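Local coordinates for protein DNA helicase RecQ (Deinococcus radiodurans, PDB 4Q48) that probably couples ATP hydrolysis to 3'-to-5' unwinding of duplex DNA and is represented here by its catalytic core of helicase, zinc-binding and RQC domains, at residues 204-208 with 387-392; 209-214 with 324-329; 437-443 with 465-471. All coordinates share one frame; numbering follows the deposited sequence.

In the fold
Contacts 1 and 2 follow each other along one stretch of chain, residues 204-214, which leaves the edge strand 202-204 of the first parallel sheet and becomes the edge strand 212-218 of the second. Contact 1 ties this linker to the end of helix 382-389 in the zinc-binding region, through a carboxylate and paired phenylalanines in apolar contact; it is partly buried. Contact 2, more deeply buried, fixes the start of the second sheet to the loop after helix 317-324, chiefly by side-chain donors to backbone carbonyls. Contact 3 stands apart in the RQC domain, about 35 Å from contact 1 between centres, and packs two helices round a tryptophan with a salt bridge at its outer side.

Contact 1: 204-208 with 387-392; sequences VSSFD and LHYFGE
Ser206 OG is gripped by two bonds: it donates to Glu392 OE2 at 2.7 Å and accepts from the backbone N of Asp208 at 3.1 Å, the latter closing an ST turn. A serine suits this place because one small hydroxyl can do both jobs. The second carboxylate oxygen, Glu392 OE1, takes the backbone N-H of Phe207 at 2.7 Å in a nearly straight bond of 167° at the hydrogen. Each oxygen uses its syn lone pair, so the carboxylate meets the turn with both prongs and its rotation is fixed. The side chain of Glu392 is extended, with CG anti to the backbone N (chi1 173°), which makes it long enough to reach the turn.

The bonded turn belongs to the linker between the two RecA-like lobes of the helicase, and the glutamate follows the end of helix 382-389 in the zinc-binding region. A Schellman motif ends that helix, with Glu392 N bonded to Leu387 O and Gly391 N to His388 O, while Gly391, at positive phi, takes the C-prime place where glycine is favoured.

Beside these bonds the contact turns apolar. Phe390 CB lies over the centre of the Phe207 ring, 3.8 Å from its centroid, a CH-pi contact; the two rings are near parallel, 16° apart, but slid so that they barely overlap. Glu392 OE1 stands at the edge of the Phe207 ring, in its plane. The branches of Leu387 divide their work, CD2 touching Phe207 CB at 3.9 Å and CD1 resting on Asp208 CB at 3.8 Å. Asp208 sends its carboxylate to Arg383, in a salt bridge. At the far end Val204 CG1 packs beside Glu392 CB and, 3.9 Å away, Gly391 O.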
loop_
_atom_site.group_PDB
_atom_site.type_symbol
_atom_site.label_atom_id
_atom_site.label_comp_id
_atom_site.label_asym_id
_atom_site.label_seq_id
_atom_site.Cartn_x
_atom_site.Cartn_y
_atom_site.Cartn_z
ATOM N N VAL A 204 -4.189 7.784 9.093
ATOM C CA VAL A 204 -3.813 7.698 7.697
ATOM C C VAL A 204 -3.276 9.054 7.270
ATOM O O VAL A 204 -4.032 10.018 7.153
ATOM C CB VAL A 204 -5.022 7.276 6.824
ATOM C CG1 VAL A 204 -4.623 7.191 5.377
ATOM C CG2 VAL A 204 -5.573 5.916 7.276
ATOM N N SER A 205 -1.965 9.148 7.066
ATOM C CA SER A 205 -1.402 10.385 6.537
ATOM C C SER A 205 -1.535 10.301 5.025
ATOM O O SER A 205 -1.597 9.196 4.472
ATOM C CB SER A 205 0.050 10.580 6.974
ATOM O OG SER A 205 0.771 11.421 6.077
ATOM N N SER A 206 -1.519 11.436 4.332
ATOM C CA SER A 206 -1.813 11.363 2.913
ATOM C C SER A 206 -0.737 10.647 2.108
ATOM O O SER A 206 0.461 10.844 2.316
ATOM C CB SER A 206 -2.023 12.752 2.350
ATOM O OG SER A 206 -2.509 12.660 1.039
ATOM N N PHE A 207 -1.208 9.790 1.204
ATOM C CA PHE A 207 -0.382 9.114 0.205
ATOM C C PHE A 207 -0.338 9.939 -1.087
ATOM O O PHE A 207 0.449 9.681 -1.996
ATOM C CB PHE A 207 -0.928 7.727 -0.073
ATOM C CG PHE A 207 -0.669 6.752 1.027
ATOM C CD1 PHE A 207 -1.467 6.754 2.178
ATOM C CD2 PHE A 207 0.367 5.818 0.926
ATOM C CE1 PHE A 207 -1.238 5.842 3.206
ATOM C CE2 PHE A 207 0.599 4.904 1.964
ATOM C CZ PHE A 207 -0.209 4.918 3.099
ATOM N N ASP A 208 -1.202 10.939 -1.154
ATOM C CA ASP A 208 -1.347 11.665 -2.372
ATOM C C ASP A 208 -0.034 12.344 -2.766
ATOM O O ASP A 208 0.783 12.728 -1.928
ATOM C CB ASP A 208 -2.462 12.700 -2.269
ATOM C CG ASP A 208 -2.827 13.281 -3.622
ATOM O OD1 ASP A 208 -2.446 12.665 -4.649
ATOM O OD2 ASP A 208 -3.486 14.340 -3.649
ATOM N N LEU A 387 -5.860 5.935 -4.088
ATOM C CA LEU A 387 -5.656 6.341 -2.711
ATOM C C LEU A 387 -6.544 5.511 -1.785
ATOM O O LEU A 387 -6.153 5.198 -0.653
ATOM C CB LEU A 387 -5.925 7.844 -2.572
ATOM C CG LEU A 387 -4.892 8.727 -3.324
ATOM C CD1 LEU A 387 -5.175 10.202 -3.178
ATOM C CD2 LEU A 387 -3.476 8.443 -2.876
ATOM N N HIS A 388 -7.711 5.103 -2.290
ATOM C CA HIS A 388 -8.648 4.286 -1.524
ATOM C C HIS A 388 -8.037 2.926 -1.149
ATOM O O HIS A 388 -8.269 2.392 -0.064
ATOM C CB HIS A 388 -9.941 4.084 -2.320
ATOM C CG HIS A 388 -10.858 3.050 -1.734
ATOM N ND1 HIS A 388 -11.744 3.330 -0.709
ATOM C CD2 HIS A 388 -10.999 1.731 -2.003
ATOM C CE1 HIS A 388 -12.396 2.230 -0.383
ATOM N NE2 HIS A 388 -11.965 1.246 -1.152
ATOM N N TYR A 389 -7.232 2.378 -2.045
ATOM C CA TYR A 389 -6.549 1.117 -1.789
ATOM C C TYR A 389 -5.659 1.221 -0.539
ATOM O O TYR A 389 -5.469 0.250 0.183
ATOM C CB TYR A 389 -5.715 0.747 -2.998
ATOM C CG TYR A 389 -5.112 -0.628 -3.002
ATOM C CD1 TYR A 389 -5.870 -1.743 -3.369
ATOM C CD2 TYR A 389 -3.781 -0.827 -2.635
ATOM C CE1 TYR A 389 -5.312 -3.027 -3.383
ATOM C CE2 TYR A 389 -3.209 -2.114 -2.650
ATOM C CZ TYR A 389 -3.979 -3.203 -3.036
ATOM O OH TYR A 389 -3.423 -4.469 -3.059
ATOM N N PHE A 390 -5.130 2.410 -0.273
ATOM C CA PHE A 390 -4.263 2.594 0.881
ATOM C C PHE A 390 -5.054 3.154 2.066
ATOM O O PHE A 390 -4.473 3.549 3.072
ATOM C CB PHE A 390 -3.080 3.528 0.537
ATOM C CG PHE A 390 -2.187 2.994 -0.530
ATOM C CD1 PHE A 390 -1.250 2.008 -0.247
ATOM C CD2 PHE A 390 -2.317 3.433 -1.836
ATOM C CE1 PHE A 390 -0.440 1.476 -1.250
ATOM C CE2 PHE A 390 -1.511 2.913 -2.852
ATOM C CZ PHE A 390 -0.570 1.932 -2.557
ATOM N N GLY A 391 -6.376 3.160 1.963
ATOM C CA GLY A 391 -7.194 3.602 3.070
ATOM C C GLY A 391 -7.417 5.097 3.159
ATOM O O GLY A 391 -8.001 5.581 4.125
ATOM N N GLU A 392 -6.951 5.843 2.167
ATOM C CA GLU A 392 -7.209 7.278 2.125
ATOM C C GLU A 392 -8.409 7.559 1.223
ATOM O O GLU A 392 -8.494 7.012 0.126
ATOM C CB GLU A 392 -5.983 8.040 1.627
ATOM C CG GLU A 392 -6.215 9.524 1.392
ATOM C CD GLU A 392 -4.912 10.284 1.165
ATOM O OE1 GLU A 392 -3.852 9.631 1.106
ATOM O OE2 GLU A 392 -4.948 11.524 1.019
#

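Contact 2: 209-214 with 324-329; sequences RPNIQY and TGRAGR
This is a buried, mainly polar contact in which side chains from the turn that leads into the edge strand 212-218 bind backbone carbonyls of the loop after helix 317-324. Arg209 does most of the work. Its NH1 donates to Gly325 O at 2.7 Å, with the oxygen in the guanidinium plane and the N-H on a lone pair in the carbonyl plane. NH2 adds two weak bonds, to Ala327 O at 3.0 Å and Gly328 O at 3.2 Å. Bends at chi2 (-82°) and chi3 (-44°) fold the long chain back so that its head faces the loop, over Ile212 CD1. Arg209 NH1 also lies 3.6 Å above the guanidinium plane of Arg329, whose NE gives a weak bond to the same Gly325 O; that shared carbonyl may ease the nearness of the two charges. With a leucine here, which has no donors, the carbonyls of Gly325 and Ala327 would probably lose their tie to the linker, Gly325 O keeping the weak bond from Arg329.

Asn211 ND2 reaches Gly328 O at 2.9 Å, and Leu332 O as well. Glycine suits position 328, whose phi is positive. Ile212 CD1 fills in against Ala327 CB, and Tyr214 meets Thr324 OG1 with its ring edge, while that hydroxyl is hydrogen-bonded to Tyr320 O. The loop's sequence, TGRAGR, is that of helicase motif VI, typical of the second RecA-like domain of superfamily 2 helicases.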
loop_
_atom_site.group_PDB
_atom_site.type_symbol
_atom_site.label_atom_id
_atom_site.label_comp_id
_atom_site.label_asym_id
_atom_site.label_seq_id
_atom_site.Cartn_x
_atom_site.Cartn_y
_atom_site.Cartn_z
ATOM N N ARG A 209 0.187 12.396 -4.071
ATOM C CA ARG A 209 1.288 13.133 -4.630
ATOM C C ARG A 209 0.710 14.037 -5.716
ATOM O O ARG A 209 0.807 13.751 -6.888
ATOM C CB ARG A 209 2.358 12.181 -5.172
ATOM C CG ARG A 209 2.893 11.185 -4.131
ATOM C CD ARG A 209 3.980 11.795 -3.242
ATOM N NE ARG A 209 4.992 12.586 -3.946
ATOM C CZ ARG A 209 6.024 12.063 -4.606
ATOM N NH1 ARG A 209 6.219 10.747 -4.640
ATOM N NH2 ARG A 209 6.888 12.856 -5.212
ATOM N N PRO A 210 0.075 15.133 -5.309
ATOM C CA PRO A 210 -0.686 16.020 -6.199
ATOM C C PRO A 210 0.032 16.452 -7.499
ATOM O O PRO A 210 -0.624 16.717 -8.523
ATOM C CB PRO A 210 -0.943 17.237 -5.310
ATOM C CG PRO A 210 -0.945 16.663 -3.919
ATOM C CD PRO A 210 0.119 15.634 -3.924
ATOM N N ASN A 211 1.362 16.535 -7.458
ATOM C CA ASN A 211 2.095 17.070 -8.590
ATOM C C ASN A 211 2.335 15.996 -9.642
ATOM O O ASN A 211 2.722 16.304 -10.789
ATOM C CB ASN A 211 3.412 17.722 -8.130
ATOM C CG ASN A 211 4.322 16.766 -7.427
ATOM O OD1 ASN A 211 3.923 16.118 -6.453
ATOM N ND2 ASN A 211 5.565 16.670 -7.895
ATOM N N ILE A 212 2.052 14.745 -9.271
ATOM C CA ILE A 212 2.135 13.640 -10.218
ATOM C C ILE A 212 0.776 13.454 -10.861
ATOM O O ILE A 212 -0.207 13.173 -10.154
ATOM C CB ILE A 212 2.543 12.329 -9.550
ATOM C CG1 ILE A 212 3.893 12.483 -8.853
ATOM C CG2 ILE A 212 2.568 11.207 -10.577
ATOM C CD1 ILE A 212 4.280 11.283 -8.013
ATOM N N GLN A 213 0.714 13.625 -12.191
ATOM C CA GLN A 213 -0.519 13.381 -12.939
ATOM C C GLN A 213 -0.611 11.909 -13.365
ATOM O O GLN A 213 0.324 11.395 -13.975
ATOM C CB GLN A 213 -0.606 14.297 -14.149
ATOM C CG GLN A 213 -1.650 13.856 -15.135
ATOM C CD GLN A 213 -2.021 14.905 -16.171
ATOM O OE1 GLN A 213 -2.114 14.615 -17.374
ATOM N NE2 GLN A 213 -2.248 16.128 -15.710
ATOM N N TYR A 214 -1.707 11.217 -13.032
ATOM C CA TYR A 214 -1.799 9.770 -13.347
ATOM C C TYR A 214 -2.526 9.463 -14.669
ATOM O O TYR A 214 -3.613 9.991 -14.937
ATOM C CB TYR A 214 -2.469 9.005 -12.198
ATOM C CG TYR A 214 -1.654 9.047 -10.925
ATOM C CD1 TYR A 214 -0.666 8.100 -10.667
ATOM C CD2 TYR A 214 -1.851 10.067 -10.002
ATOM C CE1 TYR A 214 0.083 8.156 -9.505
ATOM C CE2 TYR A 214 -1.098 10.147 -8.857
ATOM C CZ TYR A 214 -0.136 9.191 -8.604
ATOM O OH TYR A 214 0.588 9.300 -7.440
ATOM N N THR A 324 5.695 4.730 -9.572
ATOM C CA THR A 324 5.295 6.054 -10.000
ATOM C C THR A 324 5.766 7.122 -9.007
ATOM O O THR A 324 6.015 8.276 -9.384
ATOM C CB THR A 324 3.764 6.183 -10.152
ATOM O OG1 THR A 324 3.151 5.992 -8.880
ATOM C CG2 THR A 324 3.209 5.187 -11.140
ATOM N N GLY A 325 5.845 6.741 -7.732
ATOM C CA GLY A 325 6.172 7.675 -6.680
ATOM C C GLY A 325 7.585 8.190 -6.729
ATOM O O GLY A 325 7.931 9.107 -6.006
ATOM N N ARG A 326 8.416 7.608 -7.579
ATOM C CA ARG A 326 9.793 8.074 -7.701
ATOM C C ARG A 326 9.873 9.316 -8.535
ATOM O O ARG A 326 10.948 9.888 -8.726
ATOM C CB ARG A 326 10.688 7.004 -8.315
ATOM C CG ARG A 326 10.851 5.790 -7.470
ATOM C CD ARG A 326 12.094 5.067 -7.826
ATOM N NE ARG A 326 12.546 4.207 -6.742
ATOM C CZ ARG A 326 12.187 2.939 -6.623
ATOM N NH1 ARG A 326 11.361 2.409 -7.521
ATOM N NH2 ARG A 326 12.652 2.201 -5.617
ATOM N N ALA A 327 8.720 9.766 -8.991
ATOM C CA ALA A 327 8.651 10.907 -9.860
ATOM C C ALA A 327 8.362 12.131 -9.037
ATOM O O ALA A 327 7.874 12.014 -7.931
ATOM C CB ALA A 327 7.587 10.704 -10.916
ATOM N N GLY A 328 8.762 13.289 -9.552
ATOM C CA GLY A 328 8.393 14.565 -8.999
ATOM C C GLY A 328 8.748 14.777 -7.547
ATOM O O GLY A 328 7.972 15.365 -6.804
ATOM N N ARG A 329 9.933 14.347 -7.144
ATOM C CA ARG A 329 10.310 14.466 -5.746
ATOM C C ARG A 329 10.826 15.871 -5.495
ATOM O O ARG A 329 11.276 16.191 -4.398
ATOM C CB ARG A 329 11.335 13.399 -5.344
ATOM C CG ARG A 329 10.727 12.007 -5.314
ATOM C CD ARG A 329 10.105 11.633 -3.988
ATOM N NE ARG A 329 9.744 10.213 -3.998
ATOM C CZ ARG A 329 9.459 9.485 -2.922
ATOM N NH1 ARG A 329 9.534 10.029 -1.716
ATOM N NH2 ARG A 329 9.135 8.200 -3.058
#

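Contact 3: 437-443 with 465-471; sequences TDVLLGR and HDEKLWR
Trp470 is met by three neighbours of helix 433-441, each from its own direction. Leu440 lays CD1 over one face of the indole, 3.8 Å from the centroid of the six-membered ring, a CH-pi contact set toward the rim. Leu441 slides past the indole in the opposite sense, and its CD2 touches the ring edge at CD1 of Trp470, 4.0 Å away. Thr437 CG2, placed anti to the backbone N by a chi1 of -56°, packs on Trp470 CB at 3.8 Å, while its hydroxyl bonds back to Ala433 O. The broad indole thus fills the space between the helices, and its NE1 is satisfied by Gly462 O.

Arg443, exposed just past the end of helix 433-441, comes end-on to Glu467, the two groups turned 78° apart. NH1 and NH2 both grip OE1 of Glu467, at 2.9 and 3.0 Å: NH2 uses the anti lone pair, and NH1 approaches from above the carboxylate plane. Asp438 OD1 adds a weaker, longer link to NH1, making a network in which one arginine serves two acids.

Gly442, at positive phi, closes the first helix in a Schellman motif, and Asp466 is the N-cap of the second. The segment axes pass 10.1 Å apart at 126°. With helix 414-426 packing behind Leu440 and Trp470, this fits the helical core of the winged-helix fold characteristic of RQC domains.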
loop_
_atom_site.group_PDB
_atom_site.type_symbol
_atom_site.label_atom_id
_atom_site.label_comp_id
_atom_site.label_asym_id
_atom_site.label_seq_id
_atom_site.Cartn_x
_atom_site.Cartn_y
_atom_site.Cartn_z
ATOM N N THR A 437 -28.579 -12.958 -6.896
ATOM C CA THR A 437 -29.034 -12.720 -8.260
ATOM C C THR A 437 -30.392 -13.373 -8.471
ATOM O O THR A 437 -31.223 -12.852 -9.224
ATOM C CB THR A 437 -28.013 -13.239 -9.279
ATOM O OG1 THR A 437 -26.737 -12.628 -9.039
ATOM C CG2 THR A 437 -28.468 -12.973 -10.693
ATOM N N ASP A 438 -30.598 -14.514 -7.802
ATOM C CA ASP A 438 -31.878 -15.239 -7.846
ATOM C C ASP A 438 -32.972 -14.393 -7.235
ATOM O O ASP A 438 -34.063 -14.250 -7.805
ATOM C CB ASP A 438 -31.807 -16.570 -7.087
ATOM C CG ASP A 438 -31.259 -17.711 -7.929
ATOM O OD1 ASP A 438 -31.364 -17.640 -9.181
ATOM O OD2 ASP A 438 -30.706 -18.667 -7.328
ATOM N N VAL A 439 -32.667 -13.838 -6.064
ATOM C CA VAL A 439 -33.604 -12.992 -5.369
ATOM C C VAL A 439 -33.929 -11.801 -6.253
ATOM O O VAL A 439 -35.100 -11.485 -6.502
ATOM C CB VAL A 439 -33.050 -12.521 -4.007
ATOM C CG1 VAL A 439 -34.011 -11.559 -3.350
ATOM C CG2 VAL A 439 -32.763 -13.715 -3.090
ATOM N N LEU A 440 -32.884 -11.154 -6.750
ATOM C CA LEU A 440 -33.064 -10.005 -7.626
ATOM C C LEU A 440 -33.955 -10.320 -8.832
ATOM O O LEU A 440 -34.738 -9.478 -9.258
ATOM C CB LEU A 440 -31.710 -9.493 -8.094
ATOM C CG LEU A 440 -30.932 -8.697 -7.048
ATOM C CD1 LEU A 440 -29.467 -8.488 -7.484
ATOM C CD2 LEU A 440 -31.612 -7.356 -6.806
ATOM N N LEU A 441 -33.844 -11.533 -9.366
ATOM C CA LEU A 441 -34.533 -11.896 -10.602
ATOM C C LEU A 441 -35.929 -12.424 -10.344
ATOM O O LEU A 441 -36.766 -12.492 -11.247
ATOM C CB LEU A 441 -33.723 -12.950 -11.363
ATOM C CG LEU A 441 -32.476 -12.463 -12.088
ATOM C CD1 LEU A 441 -31.754 -13.630 -12.681
ATOM C CD2 LEU A 441 -32.855 -11.456 -13.164
ATOM N N GLY A 442 -36.188 -12.783 -9.100
ATOM C CA GLY A 442 -37.488 -13.314 -8.758
ATOM C C GLY A 442 -37.589 -14.755 -9.194
ATOM O O GLY A 442 -38.646 -15.176 -9.665
ATOM N N ARG A 443 -36.482 -15.490 -9.080
ATOM C CA ARG A 443 -36.478 -16.921 -9.379
ATOM C C ARG A 443 -36.697 -17.736 -8.112
ATOM O O ARG A 443 -35.958 -17.578 -7.133
ATOM C CB ARG A 443 -35.169 -17.364 -10.016
ATOM C CG ARG A 443 -34.847 -16.783 -11.373
ATOM C CD ARG A 443 -33.387 -17.125 -11.654
ATOM N NE ARG A 443 -32.967 -16.907 -13.031
ATOM C CZ ARG A 443 -31.694 -16.960 -13.410
ATOM N NH1 ARG A 443 -30.758 -17.242 -12.500
ATOM N NH2 ARG A 443 -31.354 -16.735 -14.681
ATOM N N HIS A 465 -33.490 -7.013 -15.660
ATOM C CA HIS A 465 -32.178 -7.357 -16.203
ATOM C C HIS A 465 -32.022 -8.847 -16.220
ATOM O O HIS A 465 -32.848 -9.563 -15.660
ATOM C CB HIS A 465 -31.050 -6.743 -15.371
ATOM C CG HIS A 465 -31.000 -5.248 -15.423
ATOM N ND1 HIS A 465 -30.423 -4.562 -16.471
ATOM C CD2 HIS A 465 -31.496 -4.307 -14.584
ATOM C CE1 HIS A 465 -30.541 -3.262 -16.262
ATOM N NE2 HIS A 465 -31.194 -3.082 -15.128
ATOM N N ASP A 466 -30.999 -9.325 -16.912
ATOM C CA ASP A 466 -30.727 -10.755 -16.923
ATOM C C ASP A 466 -29.618 -11.130 -15.953
ATOM O O ASP A 466 -29.002 -10.263 -15.327
ATOM C CB ASP A 466 -30.404 -11.227 -18.338
ATOM C CG ASP A 466 -29.378 -10.358 -19.028
ATOM O OD1 ASP A 466 -28.468 -9.833 -18.347
ATOM O OD2 ASP A 466 -29.511 -10.181 -20.265
ATOM N N GLU A 467 -29.352 -12.426 -15.857
ATOM C CA GLU A 467 -28.371 -12.941 -14.918
ATOM C C GLU A 467 -26.990 -12.332 -15.068
ATOM O O GLU A 467 -26.260 -12.207 -14.087
ATOM C CB GLU A 467 -28.256 -14.451 -15.067
ATOM C CG GLU A 467 -27.279 -15.053 -14.107
ATOM C CD GLU A 467 -27.342 -16.554 -14.081
ATOM O OE1 GLU A 467 -28.448 -17.104 -14.302
ATOM O OE2 GLU A 467 -26.296 -17.179 -13.791
ATOM N N LYS A 468 -26.623 -11.964 -16.296
ATOM C CA LYS A 468 -25.243 -11.553 -16.569
ATOM C C LYS A 468 -24.921 -10.155 -16.018
ATOM O O LYS A 468 -23.816 -9.900 -15.529
ATOM C CB LYS A 468 -24.950 -11.626 -18.085
ATOM C CG LYS A 468 -25.463 -10.457 -18.942
ATOM C CD LYS A 468 -25.094 -10.602 -20.422
ATOM C CE LYS A 468 -23.862 -9.762 -20.776
ATOM N NZ LYS A 468 -23.531 -9.742 -22.248
ATOM N N LEU A 469 -25.892 -9.262 -16.088
ATOM C CA LEU A 469 -25.708 -7.898 -15.639
ATOM C C LEU A 469 -25.532 -7.804 -14.118
ATOM O O LEU A 469 -24.709 -7.021 -13.610
ATOM C CB LEU A 469 -26.914 -7.074 -16.053
ATOM C CG LEU A 469 -26.810 -5.606 -15.724
ATOM C CD1 LEU A 469 -27.173 -4.818 -16.944
ATOM C CD2 LEU A 469 -27.736 -5.299 -14.570
ATOM N N TRP A 470 -26.323 -8.594 -13.395
ATOM C CA TRP A 470 -26.290 -8.547 -11.958
ATOM C C TRP A 470 -24.967 -9.026 -11.460
ATOM O O TRP A 470 -24.388 -8.402 -10.576
ATOM C CB TRP A 470 -27.417 -9.372 -11.363
ATOM C CG TRP A 470 -28.707 -8.679 -11.490
ATOM C CD1 TRP A 470 -29.809 -9.103 -12.179
ATOM C CD2 TRP A 470 -29.043 -7.414 -10.931
ATOM N NE1 TRP A 470 -30.812 -8.169 -12.088
ATOM C CE2 TRP A 470 -30.365 -7.120 -11.321
ATOM C CE3 TRP A 470 -28.357 -6.495 -10.137
ATOM C CZ2 TRP A 470 -31.017 -5.938 -10.936
ATOM C CZ3 TRP A 470 -29.005 -5.312 -9.762
ATOM C CH2 TRP A 470 -30.317 -5.047 -10.159
ATOM N N ARG A 471 -24.472 -10.110 -12.046
ATOM C CA ARG A 471 -23.215 -10.695 -11.602
ATOM C C ARG A 471 -22.130 -9.667 -11.819
ATOM O O ARG A 471 -21.190 -9.535 -11.008
ATOM C CB ARG A 471 -22.897 -11.986 -12.353
ATOM C CG ARG A 471 -23.755 -13.179 -11.964
ATOM C CD ARG A 471 -23.742 -13.460 -10.459
ATOM N NE ARG A 471 -22.547 -14.169 -10.020
ATOM C CZ ARG A 471 -22.430 -15.495 -10.023
ATOM N NH1 ARG A 471 -23.443 -16.244 -10.460
ATOM N NH2 ARG A 471 -21.301 -16.070 -9.596
#